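Local coordinates for Carboxylesterase/phospholipase family protein (Francisella tularensis subsp. tularensis, PDB 4F21) that probably hydrolyses carboxylic ester bonds, as a serine hydrolase of the carboxylesterase/phospholipase branch of the alpha/beta-hydrolase superfamily, at residues I145-A150 against G158-L163; P185-H190 against S237-K242; L201-S206 against N216-Y221. All blocks are in the same frame, centred on the assembly; numbering follows the deposited sequence.

The three contacts fasten helices to three neighbouring strands, 159-163, 186-191 and 216-221, at one end of the central sheet of an alpha/beta hydrolase, with centres 11 to 13 Å apart. Interaction 1 closes first along the chain; interaction 2 then spans a longer loop that contains interaction 3. Helices 144-150 and 199-210 lie on one face of the sheet, and helix 230-243 on the other. Backbone bonds link the contacts, as from Leu187 N to Ile160 O (2.7 Å) and from Lys219 N to Val188 O (2.9 Å). A likely triad of Ser140, Asp194 and His226 follows strands 134-139, 186-191 and 216-221 respectively, so this sheet leads into the probable active site.

Interaction 1 (I145-A150 against G158-L163); sequences IATYTA and GGIMAL
Ile160, on a central strand of the alpha/beta-hydrolase sheet, lies against Ala146, Thr147 and Ala150 of the helix above it. Helix 144-150 and strand 159-163 are the last two elements of a beta-alpha-beta unit that begins with strand 134-139. The segment axes come within 7.9 Å and run roughly antiparallel, at 149°, as expected where the chain leaves one strand and returns to the next.

Most of the contact is apolar. Both branches of Ile160 are used, because its first torsion (chi1 -54°) sets CG1 beside its own backbone N and CG2 anti to it. The longer branch therefore leans back along the strand toward the later helical turn, where Ile160 CD1 meets Ala150 CB at 3.5 Å. The CG2 methyl diverges from it toward Thr147, and Ile160 CG2 stands at a looser 4.4 Å from Ala146 CB. Two alanines one turn apart let the helix sit close over this single branched side chain.

No hydrogen bond crosses the interface. The helix bonds to itself, Ala150 N to Ala146 O, whereas the backbone of Ile160 bonds laterally to Leu187 of the adjacent strand and Pro185 just before it. On the other side of the sheet, Met161 packs against helix 230-243, so the strand is buried between two helical layers.

The remaining contacts pair a hydroxyl with methyl groups. Thr147 crosses Ile160 at about a right angle, and its OG1 lies 3.3 Å from Ile160 CG2 and 4.1 Å from Ala162 CB.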
loop_
_atom_site.group_PDB
_atom_site.type_symbol
_atom_site.label_atom_id
_atom_site.label_comp_id
_atom_site.label_asym_id
_atom_site.label_seq_id
_atom_site.Cartn_x
_atom_site.Cartn_y
_atom_site.Cartn_z
ATOM N N ILE A 145 -0.432 5.238 2.170
ATOM C CA ILE A 145 -1.548 5.139 3.109
ATOM C C ILE A 145 -1.840 3.693 3.521
ATOM O O ILE A 145 -2.725 3.436 4.336
ATOM C CB ILE A 145 -2.820 5.793 2.520
ATOM C CG1 ILE A 145 -2.450 7.040 1.718
ATOM C CG2 ILE A 145 -3.805 6.170 3.617
ATOM C CD1 ILE A 145 -1.902 8.175 2.561
ATOM N N ALA A 146 -1.088 2.750 2.962
ATOM C CA ALA A 146 -1.269 1.342 3.304
ATOM C C ALA A 146 -0.280 0.906 4.376
ATOM O O ALA A 146 -0.645 0.238 5.347
ATOM C CB ALA A 146 -1.127 0.474 2.069
ATOM N N THR A 147 0.978 1.289 4.186
ATOM C CA THR A 147 2.039 0.941 5.121
ATOM C C THR A 147 1.835 1.668 6.443
ATOM O O THR A 147 1.573 1.032 7.468
ATOM C CB THR A 147 3.430 1.262 4.533
ATOM O OG1 THR A 147 3.670 0.426 3.394
ATOM C CG2 THR A 147 4.517 1.015 5.556
ATOM N N TYR A 148 1.929 2.998 6.398
ATOM C CA TYR A 148 1.750 3.863 7.570
ATOM C C TYR A 148 0.526 3.507 8.398
ATOM O O TYR A 148 0.576 3.530 9.626
ATOM C CB TYR A 148 1.647 5.332 7.149
ATOM C CG TYR A 148 2.974 6.048 7.036
ATOM C CD1 TYR A 148 4.032 5.735 7.878
ATOM C CD2 TYR A 148 3.165 7.040 6.085
ATOM C CE1 TYR A 148 5.244 6.390 7.773
ATOM C CE2 TYR A 148 4.367 7.699 5.974
ATOM C CZ TYR A 148 5.404 7.372 6.819
ATOM O OH TYR A 148 6.603 8.031 6.701
ATOM N N THR A 149 -0.573 3.193 7.720
ATOM C CA THR A 149 -1.789 2.769 8.398
ATOM C C THR A 149 -1.543 1.502 9.209
ATOM O O THR A 149 -1.739 1.484 10.427
ATOM C CB THR A 149 -2.929 2.508 7.395
ATOM O OG1 THR A 149 -3.272 3.730 6.731
ATOM C CG2 THR A 149 -4.155 1.956 8.111
ATOM N N ALA A 150 -1.084 0.455 8.529
ATOM C CA ALA A 150 -0.933 -0.855 9.152
ATOM C C ALA A 150 0.048 -0.838 10.320
ATOM O O ALA A 150 -0.151 -1.535 11.315
ATOM C CB ALA A 150 -0.523 -1.889 8.118
ATOM N N GLY A 158 -3.421 -7.887 8.184
ATOM C CA GLY A 158 -3.065 -9.085 7.443
ATOM C C GLY A 158 -1.838 -8.986 6.562
ATOM O O GLY A 158 -1.124 -9.973 6.360
ATOM N N GLY A 159 -1.590 -7.800 6.023
ATOM C CA GLY A 159 -0.440 -7.602 5.164
ATOM C C GLY A 159 -0.385 -6.235 4.519
ATOM O O GLY A 159 -1.361 -5.487 4.532
ATOM N N ILE A 160 0.774 -5.905 3.961
ATOM C CA ILE A 160 0.959 -4.664 3.225
ATOM C C ILE A 160 1.600 -4.981 1.883
ATOM O O ILE A 160 2.564 -5.743 1.816
ATOM C CB ILE A 160 1.878 -3.681 3.978
ATOM C CG1 ILE A 160 1.375 -3.442 5.403
ATOM C CG2 ILE A 160 1.985 -2.369 3.219
ATOM C CD1 ILE A 160 2.374 -2.707 6.276
ATOM N N MET A 161 1.068 -4.408 0.811
ATOM C CA MET A 161 1.701 -4.564 -0.496
ATOM C C MET A 161 2.098 -3.224 -1.112
ATOM O O MET A 161 1.363 -2.640 -1.912
ATOM C CB MET A 161 0.825 -5.381 -1.449
ATOM C CG MET A 161 0.729 -6.853 -1.073
ATOM S SD MET A 161 0.094 -7.903 -2.397
ATOM C CE MET A 161 -1.624 -7.410 -2.452
ATOM N N ALA A 162 3.274 -2.745 -0.724
ATOM C CA ALA A 162 3.794 -1.484 -1.225
ATOM C C ALA A 162 4.318 -1.658 -2.645
ATOM O O ALA A 162 5.172 -2.505 -2.903
ATOM C CB ALA A 162 4.890 -0.959 -0.310
ATOM N N LEU A 163 3.794 -0.850 -3.561
ATOM C CA LEU A 163 4.143 -0.942 -4.972
ATOM C C LEU A 163 4.523 0.431 -5.503
ATOM O O LEU A 163 3.673 1.314 -5.613
ATOM C CB LEU A 163 2.958 -1.484 -5.776
ATOM C CG LEU A 163 2.317 -2.792 -5.308
ATOM C CD1 LEU A 163 0.837 -2.806 -5.648
ATOM C CD2 LEU A 163 3.011 -3.978 -5.940
#

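Interaction 2 (P185-H190 against S237-K242); sequences PILVCH and SNFIAK
Phe239 inserts its ring between its own helix and the strand that carries Leu187, joining the C-terminal helix 230-243 to strand 186-191 of the alpha/beta-hydrolase sheet. The helix belongs to the layer opposite helix 144-150.

The tight part is the meeting of Phe239 with Leu187. Leu187 CB sits over one ring face in a CH-pi contact, 3.9 Å from the Phe239 centroid and 30° off the ring normal. The two side chains slide past each other in opposite directions: the ring reaches down to the strand, while Leu187 climbs toward the helix until its CD2 is 3.8 Å from Phe239 CB. Both have CG anti to the backbone N (chi1 174° for Leu187 and 179° for Phe239), which extends each toward the other's backbone. Met161 of the neighbouring strand also packs on the ring, with its SD 3.4 Å from Phe239 CD2, and the buried core continues in that direction.

The pyrrolidine of Pro185, just before the strand, forms the loose, solvent-facing side. It touches the far end of the aromatic ring through CB, 3.7 Å from Phe239 CZ. The backbone carbonyl of the same proline nevertheless comes close: bonded to the backbone of Ile160 in the sheet, it lies near the ring plane at its edge, with Pro185 O 3.1 Å from Phe239 CZ.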
loop_
_atom_site.group_PDB
_atom_site.type_symbol
_atom_site.label_atom_id
_atom_site.label_comp_id
_atom_site.label_asym_id
_atom_site.label_seq_id
_atom_site.Cartn_x
_atom_site.Cartn_y
_atom_site.Cartn_z
ATOM N N PRO A 185 3.204 -9.929 7.265
ATOM C CA PRO A 185 3.659 -10.092 5.880
ATOM C C PRO A 185 3.618 -8.800 5.066
ATOM O O PRO A 185 2.545 -8.324 4.708
ATOM C CB PRO A 185 2.661 -11.098 5.312
ATOM C CG PRO A 185 2.260 -11.910 6.484
ATOM C CD PRO A 185 2.197 -10.941 7.629
ATOM N N ILE A 186 4.789 -8.245 4.776
ATOM C CA ILE A 186 4.883 -7.044 3.957
ATOM C C ILE A 186 5.586 -7.361 2.647
ATOM O O ILE A 186 6.649 -7.982 2.633
ATOM C CB ILE A 186 5.644 -5.918 4.686
ATOM C CG1 ILE A 186 4.911 -5.529 5.971
ATOM C CG2 ILE A 186 5.808 -4.707 3.776
ATOM C CD1 ILE A 186 5.597 -4.445 6.766
ATOM N N LEU A 187 4.977 -6.945 1.543
ATOM C CA LEU A 187 5.586 -7.109 0.232
ATOM C C LEU A 187 5.876 -5.753 -0.379
ATOM O O LEU A 187 4.965 -4.964 -0.621
ATOM C CB LEU A 187 4.675 -7.905 -0.701
ATOM C CG LEU A 187 5.151 -8.007 -2.154
ATOM C CD1 LEU A 187 6.462 -8.775 -2.248
ATOM C CD2 LEU A 187 4.088 -8.646 -3.034
ATOM N N VAL A 188 7.152 -5.487 -0.623
ATOM C CA VAL A 188 7.559 -4.271 -1.306
ATOM C C VAL A 188 7.953 -4.619 -2.733
ATOM O O VAL A 188 8.735 -5.541 -2.959
ATOM C CB VAL A 188 8.756 -3.605 -0.604
ATOM C CG1 VAL A 188 9.049 -2.250 -1.226
ATOM C CG2 VAL A 188 8.481 -3.461 0.879
ATOM N N CYS A 189 7.397 -3.889 -3.694
ATOM C CA CYS A 189 7.775 -4.043 -5.096
ATOM C C CYS A 189 8.151 -2.679 -5.660
ATOM O O CYS A 189 7.589 -1.664 -5.251
ATOM C CB CYS A 189 6.628 -4.650 -5.908
ATOM S SG CYS A 189 6.115 -6.314 -5.403
ATOM N N HIS A 190 9.101 -2.647 -6.591
ATOM C CA HIS A 190 9.540 -1.374 -7.163
ATOM C C HIS A 190 10.267 -1.514 -8.501
ATOM O O HIS A 190 11.000 -2.474 -8.729
ATOM C CB HIS A 190 10.421 -0.611 -6.167
ATOM C CG HIS A 190 10.288 0.877 -6.266
ATOM N ND1 HIS A 190 9.730 1.642 -5.265
ATOM C CD2 HIS A 190 10.623 1.738 -7.255
ATOM C CE1 HIS A 190 9.736 2.912 -5.629
ATOM N NE2 HIS A 190 10.273 2.997 -6.833
ATOM N N SER A 237 -0.073 -12.066 -6.715
ATOM C CA SER A 237 -0.916 -13.248 -6.609
ATOM C C SER A 237 -0.340 -14.202 -5.574
ATOM O O SER A 237 -1.013 -14.582 -4.615
ATOM C CB SER A 237 -1.000 -13.946 -7.968
ATOM O OG SER A 237 -1.268 -15.326 -7.817
ATOM N N ASN A 238 0.925 -14.560 -5.756
ATOM C CA ASN A 238 1.598 -15.466 -4.839
ATOM C C ASN A 238 1.661 -14.945 -3.398
ATOM O O ASN A 238 1.676 -15.732 -2.452
ATOM C CB ASN A 238 2.988 -15.837 -5.369
ATOM C CG ASN A 238 2.923 -16.781 -6.558
ATOM O OD1 ASN A 238 3.442 -16.488 -7.634
ATOM N ND2 ASN A 238 2.275 -17.923 -6.367
ATOM N N PHE A 239 1.674 -13.625 -3.229
ATOM C CA PHE A 239 1.645 -13.040 -1.888
ATOM C C PHE A 239 0.288 -13.262 -1.241
ATOM O O PHE A 239 0.207 -13.766 -0.121
ATOM C CB PHE A 239 1.965 -11.543 -1.911
ATOM C CG PHE A 239 1.930 -10.893 -0.545
ATOM C CD1 PHE A 239 3.063 -10.864 0.254
ATOM C CD2 PHE A 239 0.766 -10.314 -0.062
ATOM C CE1 PHE A 239 3.037 -10.267 1.505
ATOM C CE2 PHE A 239 0.733 -9.718 1.188
ATOM C CZ PHE A 239 1.870 -9.694 1.971
ATOM N N ILE A 240 -0.772 -12.871 -1.942
ATOM C CA ILE A 240 -2.130 -13.113 -1.454
ATOM C C ILE A 240 -2.352 -14.596 -1.126
ATOM O O ILE A 240 -2.992 -14.934 -0.127
ATOM C CB ILE A 240 -3.185 -12.609 -2.460
ATOM C CG1 ILE A 240 -3.129 -11.080 -2.550
ATOM C CG2 ILE A 240 -4.581 -13.074 -2.065
ATOM C CD1 ILE A 240 -3.256 -10.540 -3.955
ATOM N N ALA A 241 -1.789 -15.473 -1.953
ATOM C CA ALA A 241 -1.878 -16.912 -1.721
ATOM C C ALA A 241 -1.122 -17.359 -0.468
ATOM O O ALA A 241 -1.631 -18.159 0.314
ATOM C CB ALA A 241 -1.375 -17.676 -2.939
ATOM N N LYS A 242 0.092 -16.845 -0.288
ATOM C CA LYS A 242 0.957 -17.271 0.810
ATOM C C LYS A 242 0.645 -16.574 2.133
ATOM O O LYS A 242 1.212 -16.926 3.170
ATOM C CB LYS A 242 2.433 -17.054 0.452
ATOM C CG LYS A 242 2.967 -17.938 -0.670
ATOM C CD LYS A 242 3.008 -19.403 -0.266
ATOM C CE LYS A 242 2.000 -20.226 -1.056
#

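Interaction 3 (L201-S206 against N216-Y221); sequences LGHDLS and NEYKHY
Ser206 and Asn216 are joined by two hydrogen bonds. Ser206 OG donates to Asn216 OD1 over a short 2.5 Å, lying in the carbonyl plane on a lone pair of the amide oxygen. Asn216 ND2 returns a bond to the main-chain carbonyl, Ser206 O, at 3.0 Å, with an N-H...O angle of 155°. One residue of the helix thus engages both ends of the amide, which fixes its rotation and tells its oxygen from its nitrogen. Asn216 reaches this position with CG between its backbone N and carbonyl carbon (chi1 66°), while the serine hydroxyl extends anti to its own N.

Farther along, Tyr218 and His203 form a face-to-face stack, with centroids 4.2 Å apart and planes inclined by 30°. The phenol oxygen lies over the imidazole near its rim, Tyr218 OH being 3.1 Å from His203 CD2. Glu199, one turn earlier in the helix, accepts a hydrogen bond from His203 NE2 and a weak one from the tyrosine hydroxyl, tying the stacked pair together at its polar end.

Van der Waals contacts complete the interface. Ser206 CB comes obliquely to the tyrosine, 3.6 Å from Tyr218 CD1, and Gly202 O approaches the ring edge at Tyr218 CE1, also 3.6 Å away. Without a side chain at Gly202, the phenol lies close to the helix backbone. Helix 199-210 runs nearly antiparallel to the outermost strand 216-221, completing the beta-alpha-beta unit begun by strand 186-191, as expected of the alpha/beta-hydrolase fold.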
loop_
_atom_site.group_PDB
_atom_site.type_symbol
_atom_site.label_atom_id
_atom_site.label_comp_id
_atom_site.label_asym_id
_atom_site.label_seq_id
_atom_site.Cartn_x
_atom_site.Cartn_y
_atom_site.Cartn_z
ATOM N N LEU A 201 14.253 5.022 -3.251
ATOM C CA LEU A 201 13.191 5.425 -2.338
ATOM C C LEU A 201 12.372 4.211 -1.901
ATOM O O LEU A 201 11.832 4.173 -0.792
ATOM C CB LEU A 201 12.305 6.483 -2.996
ATOM C CG LEU A 201 13.061 7.742 -3.433
ATOM C CD1 LEU A 201 12.138 8.738 -4.116
ATOM C CD2 LEU A 201 13.761 8.388 -2.245
ATOM N N GLY A 202 12.288 3.217 -2.781
ATOM C CA GLY A 202 11.677 1.946 -2.441
ATOM C C GLY A 202 12.584 1.186 -1.495
ATOM O O GLY A 202 12.121 0.570 -0.528
ATOM N N HIS A 203 13.884 1.229 -1.782
ATOM C CA HIS A 203 14.888 0.712 -0.861
ATOM C C HIS A 203 14.771 1.451 0.461
ATOM O O HIS A 203 14.952 0.864 1.521
ATOM C CB HIS A 203 16.301 0.901 -1.419
ATOM C CG HIS A 203 16.688 -0.107 -2.454
ATOM N ND1 HIS A 203 17.139 -1.368 -2.132
ATOM C CD2 HIS A 203 16.708 -0.036 -3.807
ATOM C CE1 HIS A 203 17.412 -2.034 -3.241
ATOM N NE2 HIS A 203 17.158 -1.247 -4.270
ATOM N N ASP A 204 14.467 2.743 0.389
ATOM C CA ASP A 204 14.304 3.561 1.586
ATOM C C ASP A 204 13.117 3.094 2.434
ATOM O O ASP A 204 13.234 2.966 3.652
ATOM C CB ASP A 204 14.151 5.039 1.215
ATOM C CG ASP A 204 14.119 5.949 2.429
ATOM O OD1 ASP A 204 14.846 5.667 3.405
ATOM O OD2 ASP A 204 13.366 6.946 2.408
ATOM N N LEU A 205 11.980 2.842 1.789
ATOM C CA LEU A 205 10.801 2.330 2.484
ATOM C C LEU A 205 11.073 0.959 3.100
ATOM O O LEU A 205 10.799 0.733 4.281
ATOM C CB LEU A 205 9.602 2.253 1.530
ATOM C CG LEU A 205 8.272 1.665 2.023
ATOM C CD1 LEU A 205 7.103 2.432 1.429
ATOM C CD2 LEU A 205 8.149 0.188 1.669
ATOM N N SER A 206 11.615 0.048 2.295
ATOM C CA SER A 206 11.894 -1.313 2.750
ATOM C C SER A 206 12.874 -1.354 3.920
ATOM O O SER A 206 12.658 -2.069 4.896
ATOM C CB SER A 206 12.433 -2.164 1.600
ATOM O OG SER A 206 12.797 -3.456 2.054
ATOM N N ASN A 216 10.388 -7.530 5.544
ATOM C CA ASN A 216 9.676 -7.500 4.272
ATOM C C ASN A 216 10.495 -8.073 3.123
ATOM O O ASN A 216 11.724 -8.010 3.132
ATOM C CB ASN A 216 9.244 -6.070 3.933
ATOM C CG ASN A 216 10.423 -5.147 3.667
ATOM O OD1 ASN A 216 10.955 -5.101 2.558
ATOM N ND2 ASN A 216 10.830 -4.396 4.686
ATOM N N GLU A 217 9.800 -8.636 2.139
ATOM C CA GLU A 217 10.428 -9.080 0.903
ATOM C C GLU A 217 10.564 -7.895 -0.037
ATOM O O GLU A 217 9.570 -7.258 -0.382
ATOM C CB GLU A 217 9.579 -10.153 0.220
ATOM C CG GLU A 217 9.654 -11.538 0.837
ATOM C CD GLU A 217 8.666 -12.496 0.198
ATOM O OE1 GLU A 217 7.499 -12.092 -0.004
ATOM O OE2 GLU A 217 9.056 -13.643 -0.113
ATOM N N TYR A 218 11.789 -7.588 -0.445
ATOM C CA TYR A 218 12.003 -6.527 -1.418
ATOM C C TYR A 218 12.194 -7.121 -2.810
ATOM O O TYR A 218 13.162 -7.840 -3.062
ATOM C CB TYR A 218 13.199 -5.651 -1.037
ATOM C CG TYR A 218 13.417 -4.495 -1.989
ATOM C CD1 TYR A 218 12.809 -3.268 -1.769
ATOM C CD2 TYR A 218 14.219 -4.637 -3.116
ATOM C CE1 TYR A 218 12.997 -2.215 -2.639
ATOM C CE2 TYR A 218 14.412 -3.592 -3.991
ATOM C CZ TYR A 218 13.799 -2.383 -3.749
ATOM O OH TYR A 218 13.991 -1.337 -4.619
ATOM N N LYS A 219 11.267 -6.815 -3.710
ATOM C CA LYS A 219 11.305 -7.359 -5.059
ATOM C C LYS A 219 11.323 -6.253 -6.110
ATOM O O LYS A 219 10.279 -5.707 -6.463
ATOM C CB LYS A 219 10.105 -8.285 -5.288
ATOM C CG LYS A 219 9.894 -9.291 -4.173
ATOM C CD LYS A 219 9.064 -10.472 -4.629
ATOM C CE LYS A 219 9.093 -11.580 -3.590
ATOM N NZ LYS A 219 8.457 -12.829 -4.088
ATOM N N HIS A 220 12.510 -5.920 -6.611
ATOM C CA HIS A 220 12.614 -4.920 -7.668
ATOM C C HIS A 220 12.646 -5.566 -9.049
ATOM O O HIS A 220 13.116 -6.692 -9.206
ATOM C CB HIS A 220 13.820 -3.992 -7.462
ATOM C CG HIS A 220 15.143 -4.638 -7.730
ATOM N ND1 HIS A 220 16.032 -4.960 -6.726
ATOM C CD2 HIS A 220 15.739 -5.005 -8.889
ATOM C CE1 HIS A 220 17.111 -5.504 -7.255
ATOM N NE2 HIS A 220 16.958 -5.547 -8.566
ATOM N N TYR A 221 12.144 -4.845 -10.046
ATOM C CA TYR A 221 12.057 -5.374 -11.404
ATOM C C TYR A 221 12.866 -4.532 -12.390
ATOM O O TYR A 221 12.617 -3.341 -12.555
ATOM C CB TYR A 221 10.590 -5.476 -11.841
ATOM C CG TYR A 221 9.763 -6.359 -10.932
ATOM C CD1 TYR A 221 9.194 -5.855 -9.767
ATOM C CD2 TYR A 221 9.566 -7.700 -11.229
ATOM C CE1 TYR A 221 8.450 -6.660 -8.925
ATOM C CE2 TYR A 221 8.820 -8.513 -10.393
ATOM C CZ TYR A 221 8.264 -7.988 -9.243
ATOM O OH TYR A 221 7.522 -8.792 -8.410
#